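Local coordinates for p800 reaction center core protein (PDB 5V8K) that forms the homodimeric photosynthetic reaction centre of Heliobacterium modesticaldum, holding bacteriochlorophylls for light harvesting and charge separation and binding a [4Fe-4S] cluster, at residues 131-134 and 135-139; 179-182 and 183-187; 209-212 and 213-217. All coordinates share one frame; numbering follows the deposited sequence.

Contacts 1, 2 and 3 follow one another along the chain, each a short piece of a different membrane-spanning helix: helix 113-137, helix 162-186 and helix 200-224. Contacts 1 and 2 sit at the C-terminal ends of their helices, while contact 3 lies in mid-helix. Their centres are 25 to 28 Å apart and none touches another; the closest approach is about 14 Å between nearest atoms, for contacts 2 and 3. Contact 3 is near the middle of the chain and the other two lie toward its periphery. Each offers a side chain to the magnesium of its own bacteriochlorophyll g, so successive helices space separate pigments through the protein.

Contact 1 (131-134 and 135-139); sequences WGLH and MAFYG. With GBF (Bacteriochlorophyll g), chain O.
The imidazole of H134 has the bridging carbon CHB of bacteriochlorophyll g above the rim of one face, and CB of Y138 above the other; a water sits in the ring plane at its edge. This is axial ligation of a chlorophyll by a histidine of a transmembrane helix, here in the last turn of helix 113-137: H134 ND1 binds the magnesium at 2.6 Å. The other nitrogen, NE2, donates to the water at 2.8 Å, and the water in turn donates to G139 O, which ties the imidazole to the backbone just past the helix end. The Y138 ring, with CG anti to its carbonyl carbon (chi1 -57°), turns one face to the bridging carbon CHD, which is 3.2 Å from its CE2. With an alanine here CB would still cover the imidazole, but the pigment would probably lose its aromatic contact at CHD. W131 turns its edge to the pigment, CE3 3.6 Å from C2B, and receives M135 CG over one face. The two side chains cross at about a right angle in a Met-aromatic contact, with M135 SD 3.4 Å from W131 NE1. W131 also meets H169 of helix 162-186 edge to face. Where the helix ends, H134 O accepts two backbone bonds, from Y138 N and from G139 N, each at 2.9 Å.

Contact 2 (179-182 and 183-187); sequences GGIF and HYFAG. With GBF (Bacteriochlorophyll g), chain R.
G179 O accepts the backbone N-H of H183 one helical turn on, and the glycine itself lies against the bacteriochlorophyll g that this histidine holds. Its CA is 3.6 Å from CAC of the pigment, and a side chain at this position would run into the neighbouring CBC, so the lack of one lets this peripheral substituent of the pigment lie against the backbone. G180 continues the helical pattern, its carbonyl taking the N-H of Y184. At I181 the contact turns to apolar packing: the CG2 branch meets the rim of the F185 ring in its plane, 3.8 Å from CE2, the two side chains lying side by side and pointing the same way. F182 lies directly against the pigment. Its CG is anti to the backbone N (chi1 168°), which brings the ring between the A186 methyl and the pigment: CE2 is 3.4 Å from C3D on one face, and the methyl covers the other. The edge of the same ring points at the face of the H183 imidazole in a T-shaped stack, with centroids 5.2 Å apart and planes at 76°. The imidazole is thus braced from one side while H183 NE2 binds the magnesium at 2.5 Å, axial ligation of a bacteriochlorophyll by a helix histidine. H183 ND1 donates to G187 O at 2.9 Å, close to the ring plane, which fixes the rotation of the ring and probably makes NE2 a stronger ligand. G187, with positive phi, is where the chain leaves the helix and brings that carbonyl round. Next along the chain, F188 stacks on H183. The opposite flank of this last turn of helix 162-186 packs on helix 113-137, where I181 touches H122 and Y184 touches V118.

Contact 3 (209-212 and 213-217); sequences QILA and FHFAT. With GBF (Bacteriochlorophyll g), chain T.
L211 O takes the N-H of F215 at 2.8 Å, the shortest of the four backbone hydrogen bonds that join 209-212 to 213-217 in regular alpha-helical i to i+4 fashion. The bond is nearly straight, 161° at the hydrogen. Both segments belong to the middle of helix 200-224, a predicted transmembrane helix buried among pigments, and their side chains serve several of them at once. Between the same two residues the side chains also meet, obliquely: L211 CG lies 3.6 Å from F215 CE2, and CD2 of the leucine touches the same ring carbon. The leucine is placed for this by its first torsion, which sets CG opposite the backbone N (chi1 -173°). This flank faces helix 258-291, with L211 on F274, A212 on W275 and F215 on M270, and L211 also lines the pocket of a bacteriochlorophyll g', the pigment that in heliobacteria forms the primary donor. A second flank belongs to the bacteriochlorophyll g whose magnesium is met by the side-chain amide of Q209. I210 CD1 packs 3.7 Å from CAC of that pigment, and the F213 ring comes obliquely to the adjoining CBC, with CG at 3.9 Å. I210 has a second role, for its other branch, CG2, lies 3.9 Å from H214 NE2. The imidazole nitrogen makes a weak hydrogen bond to the O1D oxygen of another bacteriochlorophyll g, so here the histidine meets a pigment's peripheral carbonyl. One turn on, the T217 hydroxyl bonds to the backbone of its own helix: OG1 donates to H214 O, three residues earlier, at 2.7 Å.

Contact 1 (131-134 and 135-139)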
loop_
_atom_site.group_PDB
_atom_site.type_symbol
_atom_site.label_atom_id
_atom_site.label_comp_id
_atom_site.label_asym_id
_atom_site.label_seq_id
_atom_site.Cartn_x
_atom_site.Cartn_y
_atom_site.Cartn_z
ATOM N N TRP A 131 -4.185 -26.482 40.540
ATOM C CA TRP A 131 -5.202 -26.504 39.491
ATOM C C TRP A 131 -5.669 -27.926 39.209
ATOM O O TRP A 131 -6.862 -28.155 38.993
ATOM C CB TRP A 131 -4.704 -25.856 38.212
ATOM C CG TRP A 131 -5.812 -25.861 37.176
ATOM C CD1 TRP A 131 -5.857 -26.559 36.006
ATOM C CD2 TRP A 131 -7.067 -25.168 37.279
ATOM N NE1 TRP A 131 -7.058 -26.319 35.366
ATOM C CE2 TRP A 131 -7.808 -25.469 36.132
ATOM C CE3 TRP A 131 -7.626 -24.316 38.237
ATOM C CZ2 TRP A 131 -9.091 -24.945 35.914
ATOM C CZ3 TRP A 131 -8.884 -23.788 38.010
ATOM C CH2 TRP A 131 -9.603 -24.112 36.876
ATOM N N GLY A 132 -4.734 -28.885 39.169
ATOM C CA GLY A 132 -5.125 -30.284 39.135
ATOM C C GLY A 132 -6.094 -30.655 40.254
ATOM O O GLY A 132 -7.044 -31.412 40.038
ATOM N N LEU A 133 -5.854 -30.134 41.469
ATOM C CA LEU A 133 -6.714 -30.438 42.615
ATOM C C LEU A 133 -8.064 -29.743 42.490
ATOM O O LEU A 133 -9.095 -30.287 42.910
ATOM C CB LEU A 133 -6.035 -30.016 43.927
ATOM C CG LEU A 133 -4.749 -30.722 44.345
ATOM C CD1 LEU A 133 -4.202 -30.096 45.615
ATOM C CD2 LEU A 133 -4.967 -32.198 44.549
ATOM N N HIS A 134 -8.077 -28.532 41.930
ATOM C CA HIS A 134 -9.354 -27.866 41.698
ATOM C C HIS A 134 -10.198 -28.648 40.699
ATOM O O HIS A 134 -11.399 -28.879 40.917
ATOM C CB HIS A 134 -9.166 -26.442 41.179
ATOM C CG HIS A 134 -10.448 -25.863 40.690
ATOM N ND1 HIS A 134 -11.290 -25.150 41.508
ATOM C CD2 HIS A 134 -11.091 -25.988 39.506
ATOM C CE1 HIS A 134 -12.368 -24.800 40.832
ATOM N NE2 HIS A 134 -12.283 -25.312 39.621
ATOM N N MET A 135 -9.593 -29.007 39.570
ATOM C CA MET A 135 -10.264 -29.855 38.592
ATOM C C MET A 135 -10.802 -31.109 39.264
ATOM O O MET A 135 -11.969 -31.481 39.084
ATOM C CB MET A 135 -9.287 -30.245 37.481
ATOM C CG MET A 135 -8.830 -29.116 36.529
ATOM S SD MET A 135 -7.594 -29.690 35.305
ATOM C CE MET A 135 -8.630 -30.843 34.405
ATOM N N ALA A 136 -9.955 -31.745 40.079
ATOM C CA ALA A 136 -10.241 -33.068 40.626
ATOM C C ALA A 136 -11.468 -33.040 41.513
ATOM O O ALA A 136 -12.363 -33.878 41.376
ATOM C CB ALA A 136 -9.036 -33.578 41.428
ATOM N N PHE A 137 -11.524 -32.086 42.434
ATOM C CA PHE A 137 -12.528 -32.089 43.490
ATOM C C PHE A 137 -13.685 -31.127 43.242
ATOM O O PHE A 137 -14.798 -31.397 43.701
ATOM C CB PHE A 137 -11.864 -31.750 44.835
ATOM C CG PHE A 137 -10.871 -32.788 45.310
ATOM C CD1 PHE A 137 -11.275 -33.873 46.081
ATOM C CD2 PHE A 137 -9.530 -32.663 45.003
ATOM C CE1 PHE A 137 -10.353 -34.813 46.517
ATOM C CE2 PHE A 137 -8.612 -33.601 45.436
ATOM C CZ PHE A 137 -9.020 -34.672 46.187
ATOM N N TYR A 138 -13.465 -30.026 42.522
ATOM C CA TYR A 138 -14.525 -29.057 42.251
ATOM C C TYR A 138 -14.973 -29.041 40.801
ATOM O O TYR A 138 -16.144 -28.790 40.536
ATOM C CB TYR A 138 -14.071 -27.656 42.692
ATOM C CG TYR A 138 -13.693 -27.683 44.179
ATOM C CD1 TYR A 138 -14.675 -27.628 45.173
ATOM C CD2 TYR A 138 -12.364 -27.822 44.585
ATOM C CE1 TYR A 138 -14.338 -27.679 46.531
ATOM C CE2 TYR A 138 -12.018 -27.867 45.921
ATOM C CZ TYR A 138 -13.005 -27.802 46.897
ATOM O OH TYR A 138 -12.651 -27.857 48.232
ATOM N N GLY A 139 -14.078 -29.311 39.860
ATOM C CA GLY A 139 -14.476 -29.664 38.519
ATOM C C GLY A 139 -14.384 -28.513 37.543
ATOM O O GLY A 139 -14.047 -27.378 37.883
HETATM MG MG GBF O . -10.744 -23.222 43.095
HETATM C CHA GBF O . -14.098 -22.180 43.018
HETATM C CHB GBF O . -10.095 -21.109 40.670
HETATM C CHC GBF O . -7.421 -24.076 43.584
HETATM C CHD GBF O . -11.537 -24.755 46.246
HETATM N NA GBF O . -11.865 -22.002 42.010
HETATM C C1A GBF O . -13.189 -21.770 41.895
HETATM C C2A GBF O . -13.552 -20.508 41.161
HETATM C C3A GBF O . -12.386 -20.573 40.153
HETATM C C4A GBF O . -11.376 -21.258 41.014
HETATM C CMA GBF O . -12.665 -21.425 38.928
HETATM C CAA GBF O . -13.578 -19.300 42.090
HETATM C CBA GBF O . -13.128 -17.954 41.533
HETATM C CGA GBF O . -12.710 -17.025 42.647
HETATM O O1A GBF O . -13.122 -17.144 43.784
HETATM O O2A GBF O . -11.627 -16.109 42.414
HETATM N NB GBF O . -8.984 -22.544 42.309
HETATM C C1B GBF O . -8.910 -21.802 41.208
HETATM C C2B GBF O . -7.593 -21.746 40.775
HETATM C C3B GBF O . -6.867 -22.592 41.591
HETATM C C4B GBF O . -7.788 -23.118 42.509
HETATM C CMB GBF O . -7.071 -20.915 39.644
HETATM C CAB GBF O . -5.416 -22.889 41.544
HETATM C CBB GBF O . -4.505 -22.588 40.635
HETATM N NC GBF O . -9.742 -24.212 44.572
HETATM C C1C GBF O . -8.435 -24.483 44.611
HETATM C C2C GBF O . -7.760 -25.233 45.702
HETATM C C3C GBF O . -9.066 -25.324 46.395
HETATM C C4C GBF O . -10.154 -24.763 45.740
HETATM C CMC GBF O . -7.229 -26.564 45.185
HETATM C CAC GBF O . -9.266 -26.005 47.709
HETATM C CBC GBF O . -8.128 -26.639 48.475
HETATM N ND GBF O . -12.299 -23.465 44.369
HETATM C C1D GBF O . -12.606 -24.054 45.517
HETATM C C2D GBF O . -14.125 -23.989 46.116
HETATM C C3D GBF O . -14.506 -23.246 45.015
HETATM C C4D GBF O . -13.529 -22.935 44.032
HETATM C CMD GBF O . -14.890 -24.470 47.314
HETATM C CAD GBF O . -15.800 -22.750 44.521
HETATM O OBD GBF O . -16.950 -22.593 45.029
HETATM C CBD GBF O . -15.552 -21.996 43.281
HETATM C CGD GBF O . -16.336 -22.563 42.142
HETATM O O1D GBF O . -17.164 -21.872 41.574
HETATM O O2D GBF O . -16.103 -23.939 41.715
HETATM C CED GBF O . -16.065 -24.334 40.341
HETATM C C1 GBF O . -11.722 -14.767 42.852
HETATM C C2 GBF O . -10.490 -14.435 43.657
HETATM C C3 GBF O . -9.424 -13.830 43.137
HETATM C C4 GBF O . -9.390 -13.459 41.695
HETATM C C5 GBF O . -8.229 -13.549 44.014
HETATM C C6 GBF O . -8.376 -12.309 44.881
HETATM C C7 GBF O . -7.027 -12.075 45.528
HETATM C C8 GBF O . -6.708 -10.924 46.139
HETATM C C9 GBF O . -7.716 -9.799 46.185
HETATM C C10 GBF O . -5.340 -10.762 46.754
HETATM O O HOH W 1 -14.067 -24.945 37.497
#

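Contact 2 (179-182 and 183-187)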
loop_
_atom_site.group_PDB
_atom_site.type_symbol
_atom_site.label_atom_id
_atom_site.label_comp_id
_atom_site.label_asym_id
_atom_site.label_seq_id
_atom_site.Cartn_x
_atom_site.Cartn_y
_atom_site.Cartn_z
ATOM N N GLY A 179 12.517 -30.692 40.155
ATOM C CA GLY A 179 13.487 -29.933 39.384
ATOM C C GLY A 179 13.931 -28.682 40.112
ATOM O O GLY A 179 15.093 -28.283 40.030
ATOM N N GLY A 180 13.008 -28.044 40.835
ATOM C CA GLY A 180 13.384 -26.907 41.665
ATOM C C GLY A 180 14.314 -27.290 42.804
ATOM O O GLY A 180 15.284 -26.588 43.095
ATOM N N ILE A 181 14.040 -28.410 43.462
ATOM C CA ILE A 181 14.936 -28.869 44.518
ATOM C C ILE A 181 16.307 -29.183 43.945
ATOM O O ILE A 181 17.341 -28.796 44.510
ATOM C CB ILE A 181 14.338 -30.082 45.244
ATOM C CG1 ILE A 181 13.183 -29.614 46.115
ATOM C CG2 ILE A 181 15.399 -30.776 46.109
ATOM C CD1 ILE A 181 12.370 -30.711 46.645
ATOM N N PHE A 182 16.338 -29.909 42.825
ATOM C CA PHE A 182 17.617 -30.278 42.238
ATOM C C PHE A 182 18.458 -29.043 41.953
ATOM O O PHE A 182 19.632 -28.978 42.332
ATOM C CB PHE A 182 17.412 -31.078 40.958
ATOM C CG PHE A 182 18.673 -31.238 40.159
ATOM C CD1 PHE A 182 19.558 -32.279 40.419
ATOM C CD2 PHE A 182 18.996 -30.321 39.183
ATOM C CE1 PHE A 182 20.715 -32.405 39.707
ATOM C CE2 PHE A 182 20.155 -30.444 38.453
ATOM C CZ PHE A 182 21.020 -31.481 38.712
ATOM N N HIS A 183 17.874 -28.048 41.286
ATOM C CA HIS A 183 18.626 -26.839 40.976
ATOM C C HIS A 183 18.867 -25.950 42.182
ATOM O O HIS A 183 19.775 -25.113 42.143
ATOM C CB HIS A 183 17.913 -26.016 39.927
ATOM C CG HIS A 183 18.239 -26.439 38.536
ATOM N ND1 HIS A 183 19.523 -26.440 38.041
ATOM C CD2 HIS A 183 17.447 -26.893 37.542
ATOM C CE1 HIS A 183 19.511 -26.875 36.796
ATOM N NE2 HIS A 183 18.262 -27.152 36.470
ATOM N N TYR A 184 18.040 -26.045 43.219
ATOM C CA TYR A 184 18.358 -25.311 44.432
ATOM C C TYR A 184 19.748 -25.686 44.920
ATOM O O TYR A 184 20.515 -24.827 45.370
ATOM C CB TYR A 184 17.307 -25.585 45.499
ATOM C CG TYR A 184 17.628 -24.977 46.833
ATOM C CD1 TYR A 184 17.620 -23.603 47.011
ATOM C CD2 TYR A 184 17.933 -25.776 47.915
ATOM C CE1 TYR A 184 17.915 -23.038 48.229
ATOM C CE2 TYR A 184 18.219 -25.230 49.145
ATOM C CZ TYR A 184 18.208 -23.859 49.302
ATOM O OH TYR A 184 18.509 -23.325 50.543
ATOM N N PHE A 185 20.099 -26.962 44.802
ATOM C CA PHE A 185 21.357 -27.474 45.323
ATOM C C PHE A 185 22.494 -27.389 44.307
ATOM O O PHE A 185 23.637 -27.109 44.682
ATOM C CB PHE A 185 21.160 -28.920 45.776
ATOM C CG PHE A 185 20.367 -29.050 47.039
ATOM C CD1 PHE A 185 20.875 -28.583 48.245
ATOM C CD2 PHE A 185 19.111 -29.643 47.027
ATOM C CE1 PHE A 185 20.142 -28.701 49.410
ATOM C CE2 PHE A 185 18.377 -29.766 48.183
ATOM C CZ PHE A 185 18.887 -29.294 49.378
ATOM N N ALA A 186 22.198 -27.600 43.023
ATOM C CA ALA A 186 23.220 -27.703 41.991
ATOM C C ALA A 186 23.450 -26.405 41.234
ATOM O O ALA A 186 24.524 -26.230 40.657
ATOM C CB ALA A 186 22.851 -28.811 40.997
ATOM N N GLY A 187 22.497 -25.500 41.226
ATOM C CA GLY A 187 22.712 -24.241 40.559
ATOM C C GLY A 187 22.622 -24.391 39.047
ATOM O O GLY A 187 22.180 -25.408 38.512
HETATM MG MG GBF R . 17.985 -28.056 34.117
HETATM C CHA GBF R . 21.102 -29.622 34.241
HETATM C CHB GBF R . 19.390 -25.416 32.716
HETATM C CHC GBF R . 14.777 -26.783 33.974
HETATM C CHD GBF R . 16.646 -31.066 35.540
HETATM N NA GBF R . 19.818 -27.628 33.555
HETATM C C1A GBF R . 21.005 -28.233 33.678
HETATM C C2A GBF R . 22.004 -27.823 32.635
HETATM C C3A GBF R . 21.608 -26.343 32.603
HETATM C C4A GBF R . 20.173 -26.467 32.994
HETATM C CMA GBF R . 22.333 -25.451 33.600
HETATM C CAA GBF R . 21.794 -28.547 31.302
HETATM C CBA GBF R . 22.844 -28.182 30.270
HETATM C CGA GBF R . 22.470 -28.708 28.902
HETATM O O1A GBF R . 21.478 -29.394 28.735
HETATM O O2A GBF R . 23.244 -28.316 27.736
HETATM N NB GBF R . 17.199 -26.334 33.361
HETATM C C1B GBF R . 17.917 -25.312 32.888
HETATM C C2B GBF R . 17.055 -24.271 32.555
HETATM C C3B GBF R . 15.768 -24.673 32.906
HETATM C C4B GBF R . 15.914 -25.968 33.443
HETATM C CMB GBF R . 17.488 -22.967 31.937
HETATM C CAB GBF R . 14.487 -23.913 32.773
HETATM C CBB GBF R . 14.262 -22.716 32.256
HETATM N NC GBF R . 16.146 -28.787 34.638
HETATM C C1C GBF R . 14.975 -28.148 34.528
HETATM C C2C GBF R . 13.658 -28.671 34.977
HETATM C C3C GBF R . 14.368 -29.906 35.374
HETATM C C4C GBF R . 15.748 -29.946 35.180
HETATM C CMC GBF R . 13.123 -27.834 36.143
HETATM C CAC GBF R . 13.667 -31.068 35.987
HETATM C CBC GBF R . 12.177 -31.116 36.216
HETATM N ND GBF R . 18.563 -29.877 34.747
HETATM C C1D GBF R . 18.095 -30.987 35.293
HETATM C C2D GBF R . 19.088 -32.233 35.681
HETATM C C3D GBF R . 20.165 -31.500 35.198
HETATM C C4D GBF R . 19.912 -30.202 34.678
HETATM C CMD GBF R . 18.983 -33.609 36.288
HETATM C CAD GBF R . 21.623 -31.746 35.061
HETATM O OBD GBF R . 22.424 -32.690 35.383
HETATM C CBD GBF R . 22.239 -30.557 34.425
HETATM C CGD GBF R . 23.275 -29.904 35.286
HETATM O O1D GBF R . 24.454 -30.022 35.014
HETATM O O2D GBF R . 22.904 -29.105 36.446
HETATM C CED GBF R . 23.727 -27.992 36.825
#

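Contact 3 (209-212 and 213-217)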
loop_
_atom_site.group_PDB
_atom_site.type_symbol
_atom_site.label_atom_id
_atom_site.label_comp_id
_atom_site.label_asym_id
_atom_site.label_seq_id
_atom_site.Cartn_x
_atom_site.Cartn_y
_atom_site.Cartn_z
ATOM N N GLN A 209 12.505 -15.622 23.363
ATOM C CA GLN A 209 12.652 -16.557 22.257
ATOM C C GLN A 209 11.953 -17.878 22.557
ATOM O O GLN A 209 11.257 -18.428 21.703
ATOM C CB GLN A 209 14.133 -16.788 21.966
ATOM C CG GLN A 209 14.912 -15.528 21.607
ATOM C CD GLN A 209 16.278 -15.862 21.199
ATOM O OE1 GLN A 209 16.444 -16.634 20.286
ATOM N NE2 GLN A 209 17.291 -15.320 21.881
ATOM N N ILE A 210 12.143 -18.417 23.759
ATOM C CA ILE A 210 11.467 -19.657 24.102
ATOM C C ILE A 210 9.953 -19.439 24.172
ATOM O O ILE A 210 9.174 -20.279 23.727
ATOM C CB ILE A 210 12.015 -20.222 25.419
ATOM C CG1 ILE A 210 13.488 -20.581 25.272
ATOM C CG2 ILE A 210 11.186 -21.436 25.874
ATOM C CD1 ILE A 210 13.794 -21.791 24.387
ATOM N N LEU A 211 9.513 -18.306 24.708
ATOM C CA LEU A 211 8.079 -18.028 24.712
ATOM C C LEU A 211 7.515 -18.045 23.288
ATOM O O LEU A 211 6.409 -18.553 23.051
ATOM C CB LEU A 211 7.807 -16.694 25.401
ATOM C CG LEU A 211 6.334 -16.368 25.610
ATOM C CD1 LEU A 211 5.780 -17.242 26.709
ATOM C CD2 LEU A 211 6.184 -14.910 25.953
ATOM N N ALA A 212 8.281 -17.524 22.320
ATOM C CA ALA A 212 7.828 -17.515 20.932
ATOM C C ALA A 212 7.601 -18.933 20.431
ATOM O O ALA A 212 6.618 -19.214 19.743
ATOM C CB ALA A 212 8.848 -16.799 20.044
ATOM N N PHE A 213 8.506 -19.840 20.779
ATOM C CA PHE A 213 8.351 -21.235 20.409
ATOM C C PHE A 213 7.152 -21.872 21.102
ATOM O O PHE A 213 6.445 -22.684 20.493
ATOM C CB PHE A 213 9.628 -21.997 20.726
ATOM C CG PHE A 213 9.549 -23.413 20.346
ATOM C CD1 PHE A 213 9.769 -23.821 19.037
ATOM C CD2 PHE A 213 9.190 -24.337 21.276
ATOM C CE1 PHE A 213 9.658 -25.159 18.703
ATOM C CE2 PHE A 213 9.050 -25.647 20.957
ATOM C CZ PHE A 213 9.269 -26.076 19.688
ATOM N N HIS A 214 6.903 -21.517 22.367
ATOM C CA HIS A 214 5.679 -21.944 23.048
ATOM C C HIS A 214 4.447 -21.454 22.294
ATOM O O HIS A 214 3.501 -22.207 22.069
ATOM C CB HIS A 214 5.679 -21.414 24.483
ATOM C CG HIS A 214 6.528 -22.193 25.443
ATOM N ND1 HIS A 214 6.739 -23.551 25.332
ATOM C CD2 HIS A 214 7.207 -21.799 26.550
ATOM C CE1 HIS A 214 7.509 -23.960 26.329
ATOM N NE2 HIS A 214 7.800 -22.918 27.088
ATOM N N PHE A 215 4.451 -20.186 21.881
ATOM C CA PHE A 215 3.335 -19.657 21.106
ATOM C C PHE A 215 3.055 -20.507 19.876
ATOM O O PHE A 215 1.893 -20.809 19.561
ATOM C CB PHE A 215 3.611 -18.218 20.656
ATOM C CG PHE A 215 3.229 -17.165 21.626
ATOM C CD1 PHE A 215 1.889 -16.828 21.804
ATOM C CD2 PHE A 215 4.192 -16.441 22.300
ATOM C CE1 PHE A 215 1.525 -15.824 22.656
ATOM C CE2 PHE A 215 3.838 -15.430 23.163
ATOM C CZ PHE A 215 2.512 -15.115 23.351
ATOM N N ALA A 216 4.112 -20.869 19.132
ATOM C CA ALA A 216 3.925 -21.704 17.953
ATOM C C ALA A 216 3.345 -23.065 18.322
ATOM O O ALA A 216 2.466 -23.576 17.617
ATOM C CB ALA A 216 5.246 -21.862 17.197
ATOM N N THR A 217 3.806 -23.679 19.421
ATOM C CA THR A 217 3.207 -24.956 19.794
ATOM C C THR A 217 1.744 -24.764 20.189
ATOM O O THR A 217 0.921 -25.663 19.977
ATOM C CB THR A 217 3.993 -25.650 20.919
ATOM O OG1 THR A 217 3.972 -24.896 22.137
ATOM C CG2 THR A 217 5.403 -25.873 20.504
HETATM MG MG GBF T . 17.936 -18.027 19.384
HETATM C CHA GBF T . 20.572 -17.376 21.606
HETATM C CHB GBF T . 19.166 -15.728 17.350
HETATM C CHC GBF T . 15.648 -19.262 17.176
HETATM C CHD GBF T . 16.857 -20.556 21.749
HETATM N NA GBF T . 19.509 -16.829 19.448
HETATM C C1A GBF T . 20.513 -16.644 20.308
HETATM C C2A GBF T . 21.681 -15.808 19.920
HETATM C C3A GBF T . 20.920 -14.974 18.884
HETATM C C4A GBF T . 19.794 -15.900 18.543
HETATM C CMA GBF T . 20.373 -13.659 19.427
HETATM C CAA GBF T . 22.878 -16.651 19.418
HETATM C CBA GBF T . 22.628 -17.361 18.088
HETATM C CGA GBF T . 23.899 -18.067 17.665
HETATM O O1A GBF T . 24.967 -17.464 17.664
HETATM O O2A GBF T . 23.721 -19.170 16.737
HETATM N NB GBF T . 17.580 -17.660 17.405
HETATM C C1B GBF T . 18.070 -16.565 16.775
HETATM C C2B GBF T . 17.522 -16.520 15.515
HETATM C C3B GBF T . 16.559 -17.513 15.464
HETATM C C4B GBF T . 16.533 -18.140 16.733
HETATM C CMB GBF T . 17.917 -15.564 14.409
HETATM C CAB GBF T . 15.812 -17.746 14.222
HETATM C CBB GBF T . 15.102 -18.799 13.881
HETATM N NC GBF T . 16.592 -19.569 19.473
HETATM C C1C GBF T . 15.726 -19.898 18.518
HETATM C C2C GBF T . 14.650 -20.918 18.658
HETATM C C3C GBF T . 15.166 -21.231 19.982
HETATM C C4C GBF T . 16.219 -20.445 20.433
HETATM C CMC GBF T . 13.282 -20.196 18.768
HETATM C CAC GBF T . 14.534 -22.286 20.798
HETATM C CBC GBF T . 13.395 -23.107 20.245
HETATM N ND GBF T . 18.465 -18.850 21.150
HETATM C C1D GBF T . 18.043 -19.739 22.047
HETATM C C2D GBF T . 18.812 -19.933 23.464
HETATM C C3D GBF T . 19.744 -18.959 23.090
HETATM C C4D GBF T . 19.570 -18.328 21.819
HETATM C CMD GBF T . 18.645 -20.800 24.657
HETATM C CAD GBF T . 21.008 -18.437 23.655
HETATM O OBD GBF T . 21.525 -18.516 24.819
HETATM C CBD GBF T . 21.489 -17.315 22.770
HETATM C CGD GBF T . 21.372 -15.948 23.383
HETATM O O1D GBF T . 20.373 -15.258 23.277
HETATM O O2D GBF T . 22.445 -15.391 24.150
HETATM C CED GBF T . 22.052 -14.752 25.365
HETATM C C1 GBF T . 24.744 -19.651 15.872
HETATM C C2 GBF T . 24.030 -20.238 14.681
HETATM C C3 GBF T . 23.457 -21.451 14.713
HETATM C C4 GBF T . 23.513 -22.308 15.942
HETATM C C5 GBF T . 22.737 -21.968 13.487
#